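Local coordinates for protein polyporopepsin (Irpex lacteus, PDB 1WKR) that cleaves peptide bonds with broad specificity as a pepsin-like aspartic endopeptidase and clots milk, at residues A[141-146]-A[158-163]; A[190-195]-A[206-211]. One frame throughout, in Å; residues are numbered along the deposited sequence.

Contact 1: residues A[141-146]-A[158-163]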
loop_
_atom_site.group_PDB
_atom_site.type_symbol
_atom_site.label_atom_id
_atom_site.label_comp_id
_atom_site.label_asym_id
_atom_site.label_seq_id
_atom_site.Cartn_x
_atom_site.Cartn_y
_atom_site.Cartn_z
ATOM N N ASN A 141 -13.736 13.290 -2.448
ATOM C CA ASN A 141 -13.126 12.141 -3.119
ATOM C C ASN A 141 -11.797 11.863 -2.499
ATOM O O ASN A 141 -10.742 12.419 -2.837
ATOM C CB ASN A 141 -13.028 12.427 -4.626
ATOM C CG ASN A 141 -12.705 11.192 -5.418
ATOM O OD1 ASN A 141 -12.307 10.167 -4.859
ATOM N ND2 ASN A 141 -12.862 11.282 -6.757
ATOM N N LEU A 142 -11.830 11.004 -1.447
ATOM C CA LEU A 142 -10.707 10.781 -0.546
ATOM C C LEU A 142 -10.832 9.422 0.073
ATOM O O LEU A 142 -11.915 8.952 0.375
ATOM C CB LEU A 142 -10.763 11.911 0.463
ATOM C CG LEU A 142 -9.827 11.935 1.675
ATOM C CD1 LEU A 142 -9.587 13.377 2.107
ATOM C CD2 LEU A 142 -10.353 11.014 2.799
ATOM N N LEU A 143 -9.652 8.832 0.374
ATOM C CA LEU A 143 -9.526 7.602 1.144
ATOM C C LEU A 143 -8.492 7.848 2.209
ATOM O O LEU A 143 -7.426 8.346 1.911
ATOM C CB LEU A 143 -9.052 6.444 0.197
ATOM C CG LEU A 143 -8.599 5.186 0.964
ATOM C CD1 LEU A 143 -9.707 4.496 1.719
ATOM C CD2 LEU A 143 -7.994 4.205 -0.050
ATOM N N ALA A 144 -8.738 7.439 3.453
ATOM C CA ALA A 144 -7.758 7.537 4.543
ATOM C C ALA A 144 -7.540 6.173 5.107
ATOM O O ALA A 144 -8.505 5.388 5.353
ATOM C CB ALA A 144 -8.264 8.498 5.596
ATOM N N VAL A 145 -6.280 5.780 5.346
ATOM C CA VAL A 145 -5.904 4.415 5.701
ATOM C C VAL A 145 -5.174 4.414 7.020
ATOM O O VAL A 145 -4.155 5.101 7.206
ATOM C CB VAL A 145 -4.990 3.833 4.598
ATOM C CG1 VAL A 145 -4.477 2.459 5.027
ATOM C CG2 VAL A 145 -5.704 3.758 3.289
ATOM N N SER A 146 -5.661 3.551 7.930
ATOM C CA SER A 146 -5.011 3.229 9.191
ATOM C C SER A 146 -4.461 1.829 9.164
ATOM O O SER A 146 -5.251 0.845 9.053
ATOM C CB SER A 146 -5.990 3.392 10.328
ATOM O OG SER A 146 -5.439 2.909 11.557
ATOM N N GLY A 158 -6.730 -2.625 11.302
ATOM C CA GLY A 158 -6.650 -1.504 10.331
ATOM C C GLY A 158 -8.001 -1.000 9.961
ATOM O O GLY A 158 -9.061 -1.573 10.329
ATOM N N GLU A 159 -8.010 0.084 9.182
ATOM C CA GLU A 159 -9.284 0.714 8.759
ATOM C C GLU A 159 -9.073 1.467 7.485
ATOM O O GLU A 159 -8.067 2.153 7.313
ATOM C CB GLU A 159 -9.827 1.663 9.865
ATOM C CG GLU A 159 -11.197 2.271 9.514
ATOM C CD GLU A 159 -11.602 3.192 10.596
ATOM O OE1 GLU A 159 -11.018 4.322 10.697
ATOM O OE2 GLU A 159 -12.555 2.882 11.304
ATOM N N LEU A 160 -10.029 1.369 6.591
ATOM C CA LEU A 160 -10.183 2.295 5.425
ATOM C C LEU A 160 -11.340 3.190 5.694
ATOM O O LEU A 160 -12.426 2.683 6.052
ATOM C CB LEU A 160 -10.406 1.538 4.122
ATOM C CG LEU A 160 -9.135 1.004 3.455
ATOM C CD1 LEU A 160 -8.172 0.282 4.251
ATOM C CD2 LEU A 160 -9.553 0.351 2.090
ATOM N N THR A 161 -11.202 4.478 5.465
ATOM C CA THR A 161 -12.346 5.421 5.585
ATOM C C THR A 161 -12.449 6.131 4.247
ATOM O O THR A 161 -11.503 6.781 3.765
ATOM C CB THR A 161 -12.172 6.447 6.694
ATOM O OG1 THR A 161 -11.920 5.737 7.950
ATOM C CG2 THR A 161 -13.407 7.262 6.885
ATOM N N PHE A 162 -13.604 6.009 3.629
ATOM C CA PHE A 162 -13.892 6.671 2.345
ATOM C C PHE A 162 -14.677 7.966 2.623
ATOM O O PHE A 162 -15.759 7.932 3.231
ATOM C CB PHE A 162 -14.746 5.762 1.461
ATOM C CG PHE A 162 -13.963 4.537 0.976
ATOM C CD1 PHE A 162 -13.199 4.634 -0.194
ATOM C CD2 PHE A 162 -13.961 3.351 1.686
ATOM C CE1 PHE A 162 -12.504 3.522 -0.682
ATOM C CE2 PHE A 162 -13.177 2.275 1.196
ATOM C CZ PHE A 162 -12.481 2.363 0.029
ATOM N N GLY A 163 -14.111 9.068 2.198
ATOM C CA GLY A 163 -14.821 10.353 2.244
ATOM C C GLY A 163 -14.506 11.207 3.464
ATOM O O GLY A 163 -15.065 12.313 3.545
HETATM O O HOH W 1 -9.172 5.860 8.268
#
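L143 leaves strand 142-146 on the same face as V145, L160 and F162. From CB the chain goes on to CG, set anti to the backbone N (chi1 168°), which brings the tip closer to 158-163, alongside F162. CD1, at that tip, makes the cross-strand contacts. It lies 3.6 Å from T161 O and sits over the centre of the F162 ring, 3.9 Å from the centroid and only 13° off the ring normal, a CH-pi contact with the ring face. The same methyl reaches L160 CB at 3.9 Å. The F162 ring is also packed against T129 and L132 of helix 128-134; an alanine here removes the ring under L143 CD1 and those contacts, which would probably loosen the packing of the hairpin against the helix. The two strands form a nearly antiparallel beta hairpin with five backbone bonds; S146 N to E159 O is the straightest, 2.9 Å and 176° at the hydrogen. Strand 3-9 flanks one side of the hairpin and strand 316-321 the other, the order expected in the interdomain sheet of pepsin-like proteases. On the reverse face T161 OG1 hydrogen-bonds S4 and lies 2.8 Å from a water oxygen; that water donates a weak bond to A144 O.

Contact 2: residues A[190-195]-A[206-211]. Unlike the reference sequence in segment 190-195: S194 (reference Thr). With SO4 (sulfate ion), chain E.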
loop_
_atom_site.group_PDB
_atom_site.type_symbol
_atom_site.label_atom_id
_atom_site.label_comp_id
_atom_site.label_asym_id
_atom_site.label_seq_id
_atom_site.Cartn_x
_atom_site.Cartn_y
_atom_site.Cartn_z
ATOM N N GLY A 190 2.098 9.715 -5.635
ATOM C CA GLY A 190 3.545 10.084 -5.678
ATOM C C GLY A 190 3.789 11.351 -4.958
ATOM O O GLY A 190 3.034 12.331 -5.073
ATOM N N ILE A 191 4.871 11.362 -4.184
ATOM C CA ILE A 191 5.269 12.524 -3.416
ATOM C C ILE A 191 6.780 12.743 -3.574
ATOM O O ILE A 191 7.503 11.857 -4.017
ATOM C CB ILE A 191 4.924 12.383 -1.895
ATOM C CG1 ILE A 191 5.731 11.245 -1.247
ATOM C CG2 ILE A 191 3.412 12.116 -1.717
ATOM C CD1 ILE A 191 5.582 11.173 0.248
ATOM N N ASN A 192 7.232 13.925 -3.173
ATOM C CA ASN A 192 8.627 14.189 -2.983
ATOM C C ASN A 192 9.021 14.044 -1.531
ATOM O O ASN A 192 8.256 14.487 -0.660
ATOM C CB ASN A 192 8.946 15.614 -3.490
ATOM C CG ASN A 192 8.562 15.771 -4.951
ATOM O OD1 ASN A 192 7.843 16.843 -5.263
ATOM N ND2 ASN A 192 8.847 14.921 -5.778
ATOM N N GLN A 193 10.182 13.436 -1.252
ATOM C CA GLN A 193 10.656 13.379 0.132
ATOM C C GLN A 193 12.170 13.257 0.120
ATOM O O GLN A 193 12.754 12.909 -0.923
ATOM C CB GLN A 193 10.040 12.179 0.903
ATOM C CG GLN A 193 10.742 10.868 0.643
ATOM C CD GLN A 193 9.999 9.680 1.267
ATOM O OE1 GLN A 193 8.954 9.844 1.898
ATOM N NE2 GLN A 193 10.569 8.491 1.105
ATOM N N SER A 194 12.797 13.438 1.274
ATOM C CA SER A 194 14.157 13.028 1.515
ATOM C C SER A 194 14.191 12.123 2.732
ATOM O O SER A 194 13.254 12.103 3.527
ATOM C CB SER A 194 15.075 14.236 1.709
ATOM O OG SER A 194 14.769 14.821 2.964
ATOM N N ILE A 195 15.299 11.397 2.885
ATOM C CA ILE A 195 15.514 10.489 3.989
ATOM C C ILE A 195 16.915 10.685 4.543
ATOM O O ILE A 195 17.901 10.692 3.765
ATOM C CB ILE A 195 15.329 8.985 3.566
ATOM C CG1 ILE A 195 14.022 8.767 2.769
ATOM C CG2 ILE A 195 15.344 8.101 4.831
ATOM C CD1 ILE A 195 13.924 7.299 2.262
ATOM N N SER A 206 16.427 14.590 -1.688
ATOM C CA SER A 206 15.059 14.960 -2.112
ATOM C C SER A 206 14.805 14.456 -3.486
ATOM O O SER A 206 15.512 14.747 -4.483
ATOM C CB SER A 206 14.949 16.473 -2.126
ATOM O OG SER A 206 15.070 16.954 -0.819
ATOM N N THR A 207 13.726 13.683 -3.634
ATOM C CA THR A 207 13.393 13.037 -4.927
ATOM C C THR A 207 11.947 12.533 -4.875
ATOM O O THR A 207 11.279 12.626 -3.845
ATOM C CB THR A 207 14.375 11.878 -5.183
ATOM O OG1 THR A 207 14.235 11.464 -6.534
ATOM C CG2 THR A 207 14.139 10.651 -4.234
ATOM N N ALA A 208 11.503 11.978 -5.989
ATOM C CA ALA A 208 10.137 11.514 -6.134
ATOM C C ALA A 208 10.036 10.006 -5.884
ATOM O O ALA A 208 10.957 9.250 -6.224
ATOM C CB ALA A 208 9.619 11.840 -7.567
ATOM N N GLY A 209 8.872 9.579 -5.398
ATOM C CA GLY A 209 8.563 8.165 -5.140
ATOM C C GLY A 209 7.125 8.042 -4.761
ATOM O O GLY A 209 6.348 9.008 -4.954
ATOM N N ILE A 210 6.700 6.888 -4.283
ATOM C CA ILE A 210 5.281 6.660 -4.059
ATOM C C ILE A 210 4.975 6.098 -2.696
ATOM O O ILE A 210 5.862 5.584 -2.010
ATOM C CB ILE A 210 4.668 5.751 -5.170
ATOM C CG1 ILE A 210 5.096 4.278 -5.001
ATOM C CG2 ILE A 210 5.040 6.284 -6.564
ATOM C CD1 ILE A 210 4.375 3.300 -5.935
ATOM N N VAL A 211 3.723 6.242 -2.293
ATOM C CA VAL A 211 3.192 5.686 -1.024
ATOM C C VAL A 211 2.267 4.575 -1.398
ATOM O O VAL A 211 1.248 4.801 -2.090
ATOM C CB VAL A 211 2.497 6.803 -0.223
ATOM C CG1 VAL A 211 1.977 6.211 1.092
ATOM C CG2 VAL A 211 3.426 7.979 0.031
HETATM S S SO4 E . 18.335 16.984 0.790
HETATM O O1 SO4 E . 17.886 17.693 1.962
HETATM O O2 SO4 E . 17.666 17.656 -0.303
HETATM O O3 SO4 E . 19.831 17.188 0.600
HETATM O O4 SO4 E . 17.961 15.604 0.729
#
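Strand 190-195 meets strand 207-211 at 131°, a strongly twisted antiparallel pair in which I191-G209 and Q193-T207 are the hydrogen-bonded pairs, each joined by two backbone bonds. In the C-terminal lobe of the pepsin fold, 207-211 leads straight into the active-site D212 and lies parallel to strand 306-308, as in the psi loop of this family. The bond from G209 N to I191 O, 3.0 Å long, meets the oxygen almost in line with the carbonyl. I191 has CG1 wedged between its backbone N and C (chi1 65°); its tip, CD1, meets V211 CG2 at a slant, 3.9 Å away, and both residues pack on L327 of strand 326-331. N192, on the A208 face, brings its amide ND2 to within 3.6 Å of A208 CB, while that nitrogen is hydrogen-bonded to T180. Q193 OE1 accepts a hydrogen bond from N308 ND2, and T207 OG1 is hydrogen-bonded to D305 OD2. Where the chain turns at S206, OG lies beside the backbone N, so both can grip a sulfate probably taken from the crystallisation liquor: S206 N reaches its O4 at 3.0 Å, and S206 OG donates to its O2 at 2.7 Å.

Along the chain both segments of contact 1 come before those of contact 2; their centres lie 21 Å apart with nearest atoms about 8 Å from each other, so the two do not touch. Strand 326-331 relates them: it pairs with strand 316-321, which flanks the 142-146 edge of contact 1, and its L327 meets I191 and V211 of contact 2. Contact 1 thus belongs to the sheet between the lobes, contact 2 to the C-terminal lobe. Between side chains, L143 is about 9 Å from D32 and V145 about 10 Å from D212, touching neither, whereas I210 comes within about 4 Å of D212, as expected of a strand that runs directly into that residue.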